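Putative S41 protease (Bacteroides fragilis NCTC 9343, PDB 3K50) is of unknown function but is probably a serine peptidase of the S41 family, which would cleave peptide bonds and carries a PDZ domain. Local coordinates at residues Leu108-Trp113 / Leu380-Thr385. Sequence-based numbering, arbitrary orientation.
Sequences LQRGHW and LPFGNT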
loop_
_atom_site.group_PDB
_atom_site.type_symbol
_atom_site.label_atom_id
_atom_site.label_comp_id
_atom_site.label_asym_id
_atom_site.label_seq_id
_atom_site.Cartn_x
_atom_site.Cartn_y
_atom_site.Cartn_z
ATOM N N LEU A 108 3.804 -15.873 -15.013
ATOM C CA LEU A 108 3.339 -16.040 -13.643
ATOM C C LEU A 108 2.216 -15.066 -13.320
ATOM O O LEU A 108 2.142 -13.954 -13.858
ATOM C CB LEU A 108 4.490 -15.909 -12.653
ATOM C CG LEU A 108 5.656 -16.909 -12.646
ATOM C CD1 LEU A 108 6.710 -16.416 -11.685
ATOM C CD2 LEU A 108 5.179 -18.293 -12.261
ATOM N N GLN A 109 1.345 -15.503 -12.422
ATOM C CA GLN A 109 0.194 -14.739 -12.013
ATOM C C GLN A 109 -0.065 -14.950 -10.548
ATOM O O GLN A 109 0.296 -15.982 -9.994
ATOM C CB GLN A 109 -1.071 -15.262 -12.721
ATOM C CG GLN A 109 -1.101 -15.147 -14.201
ATOM C CD GLN A 109 -2.455 -15.477 -14.739
ATOM O OE1 GLN A 109 -3.435 -14.765 -14.482
ATOM N NE2 GLN A 109 -2.532 -16.562 -15.463
ATOM N N ARG A 110 -0.738 -14.008 -9.937
ATOM C CA ARG A 110 -1.245 -14.195 -8.580
ATOM C C ARG A 110 -2.091 -15.471 -8.502
ATOM O O ARG A 110 -2.982 -15.682 -9.349
ATOM C CB ARG A 110 -2.066 -12.956 -8.205
ATOM C CG ARG A 110 -2.788 -13.099 -6.893
ATOM C CD ARG A 110 -3.561 -11.885 -6.583
ATOM N NE ARG A 110 -4.507 -12.123 -5.439
ATOM C CZ ARG A 110 -4.240 -11.819 -4.184
ATOM N NH1 ARG A 110 -3.088 -11.276 -3.870
ATOM N NH2 ARG A 110 -5.108 -12.044 -3.236
ATOM N N GLY A 111 -1.815 -16.330 -7.511
ATOM C CA GLY A 111 -2.483 -17.621 -7.355
ATOM C C GLY A 111 -1.595 -18.775 -7.814
ATOM O O GLY A 111 -1.847 -19.923 -7.503
ATOM N N HIS A 112 -0.573 -18.482 -8.597
ATOM C CA HIS A 112 0.400 -19.503 -8.918
ATOM C C HIS A 112 1.283 -19.728 -7.715
ATOM O O HIS A 112 1.548 -18.811 -6.924
ATOM C CB HIS A 112 1.303 -19.094 -10.068
ATOM C CG HIS A 112 0.699 -19.304 -11.413
ATOM N ND1 HIS A 112 0.869 -18.415 -12.444
ATOM C CD2 HIS A 112 -0.070 -20.309 -11.899
ATOM C CE1 HIS A 112 0.235 -18.861 -13.508
ATOM N NE2 HIS A 112 -0.345 -20.006 -13.202
ATOM N N TRP A 113 1.770 -20.952 -7.606
ATOM C CA TRP A 113 2.663 -21.337 -6.522
ATOM C C TRP A 113 3.969 -21.794 -7.133
ATOM O O TRP A 113 3.938 -22.569 -8.091
ATOM C CB TRP A 113 2.107 -22.514 -5.752
ATOM C CG TRP A 113 0.817 -22.300 -5.035
ATOM C CD1 TRP A 113 -0.404 -22.183 -5.588
ATOM C CD2 TRP A 113 0.619 -22.296 -3.618
ATOM N NE1 TRP A 113 -1.367 -22.069 -4.611
ATOM C CE2 TRP A 113 -0.763 -22.134 -3.390
ATOM C CE3 TRP A 113 1.474 -22.377 -2.518
ATOM C CZ2 TRP A 113 -1.307 -22.044 -2.112
ATOM C CZ3 TRP A 113 0.927 -22.330 -1.249
ATOM C CH2 TRP A 113 -0.466 -22.160 -1.060
ATOM N N LEU A 380 -7.024 -15.556 -6.079
ATOM C CA LEU A 380 -7.057 -15.467 -7.531
ATOM C C LEU A 380 -6.595 -14.126 -8.028
ATOM O O LEU A 380 -6.480 -13.202 -7.227
ATOM C CB LEU A 380 -8.507 -15.678 -8.006
ATOM C CG LEU A 380 -9.110 -17.062 -7.869
ATOM C CD1 LEU A 380 -10.601 -17.013 -8.028
ATOM C CD2 LEU A 380 -8.409 -18.065 -8.875
ATOM N N PRO A 381 -6.290 -14.020 -9.357
ATOM C CA PRO A 381 -5.904 -12.737 -9.879
ATOM C C PRO A 381 -6.849 -11.608 -9.532
ATOM O O PRO A 381 -8.057 -11.802 -9.471
ATOM C CB PRO A 381 -5.931 -12.946 -11.398
ATOM C CG PRO A 381 -5.476 -14.445 -11.518
ATOM C CD PRO A 381 -6.170 -15.095 -10.385
ATOM N N PHE A 382 -6.279 -10.425 -9.363
ATOM C CA PHE A 382 -7.106 -9.259 -9.064
ATOM C C PHE A 382 -8.130 -8.964 -10.162
ATOM O O PHE A 382 -7.848 -9.043 -11.362
ATOM C CB PHE A 382 -6.230 -8.044 -8.873
ATOM C CG PHE A 382 -5.235 -8.172 -7.754
ATOM C CD1 PHE A 382 -5.663 -8.200 -6.429
ATOM C CD2 PHE A 382 -3.883 -8.124 -8.013
ATOM C CE1 PHE A 382 -4.741 -8.259 -5.413
ATOM C CE2 PHE A 382 -2.979 -8.184 -7.022
ATOM C CZ PHE A 382 -3.406 -8.225 -5.700
ATOM N N GLY A 383 -9.341 -8.637 -9.750
ATOM C CA GLY A 383 -10.404 -8.351 -10.696
ATOM C C GLY A 383 -11.175 -9.595 -11.158
ATOM O O GLY A 383 -12.224 -9.447 -11.773
ATOM N N ASN A 384 -10.708 -10.808 -10.855
ATOM C CA ASN A 384 -11.492 -12.025 -11.118
ATOM C C ASN A 384 -12.608 -11.942 -10.093
ATOM O O ASN A 384 -12.329 -11.778 -8.933
ATOM C CB ASN A 384 -10.609 -13.271 -10.945
ATOM C CG ASN A 384 -11.340 -14.583 -11.177
ATOM O OD1 ASN A 384 -12.430 -14.821 -10.648
ATOM N ND2 ASN A 384 -10.676 -15.499 -11.887
ATOM N N THR A 385 -13.883 -12.030 -10.498
ATOM C CA THR A 385 -14.995 -11.821 -9.564
ATOM C C THR A 385 -15.133 -12.881 -8.481
ATOM O O THR A 385 -15.852 -12.688 -7.473
ATOM C CB THR A 385 -16.348 -11.666 -10.299
ATOM O OG1 THR A 385 -16.579 -12.813 -11.089
ATOM C CG2 THR A 385 -16.367 -10.388 -11.235
#
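Arg-110 reaches across to Phe-382 and lays its guanidinium on one face of the ring, with centres 4.4 Å apart and planes 25° from parallel. Arg-110 CG sits anti to the backbone N (chi1 173°) and the chain runs extended to NE, which brings Arg-110 CD over the middle of the ring, 3.8 Å from the Phe-382 centroid, as a CH-pi contact. NE follows over the rim at Phe-382 CE1, and Arg-110 CZ and NH1 project just past the Phe-382 CE1-CZ edge. Arg-110 NE also donates to Leu-380 O at 2.9 Å; the oxygen lies in the guanidinium plane, but the bond is bent (140° at the hydrogen) and leaves NE well above the carbonyl plane. NH1 bonds Ser-95 O and Tyr-233 OH, and NH2 pairs with Glu-372; the guanidinium of this buried residue is thus held at all three nitrogens. The other side is looser: Pro-381 CD lies 3.4 Å from Arg-110 O, and exposed Gln-109 merely touches Pro-381 CG through OE1, 3.6 Å away. Two type II beta turns, Gln-109 to His-112 and Pro-381 to Asn-384, meet through this guanidinium-on-ring stack; with Phe-382 also packed on strand 187-194, the arrangement is consistent with a PDZ domain docked on an S41 peptidase core.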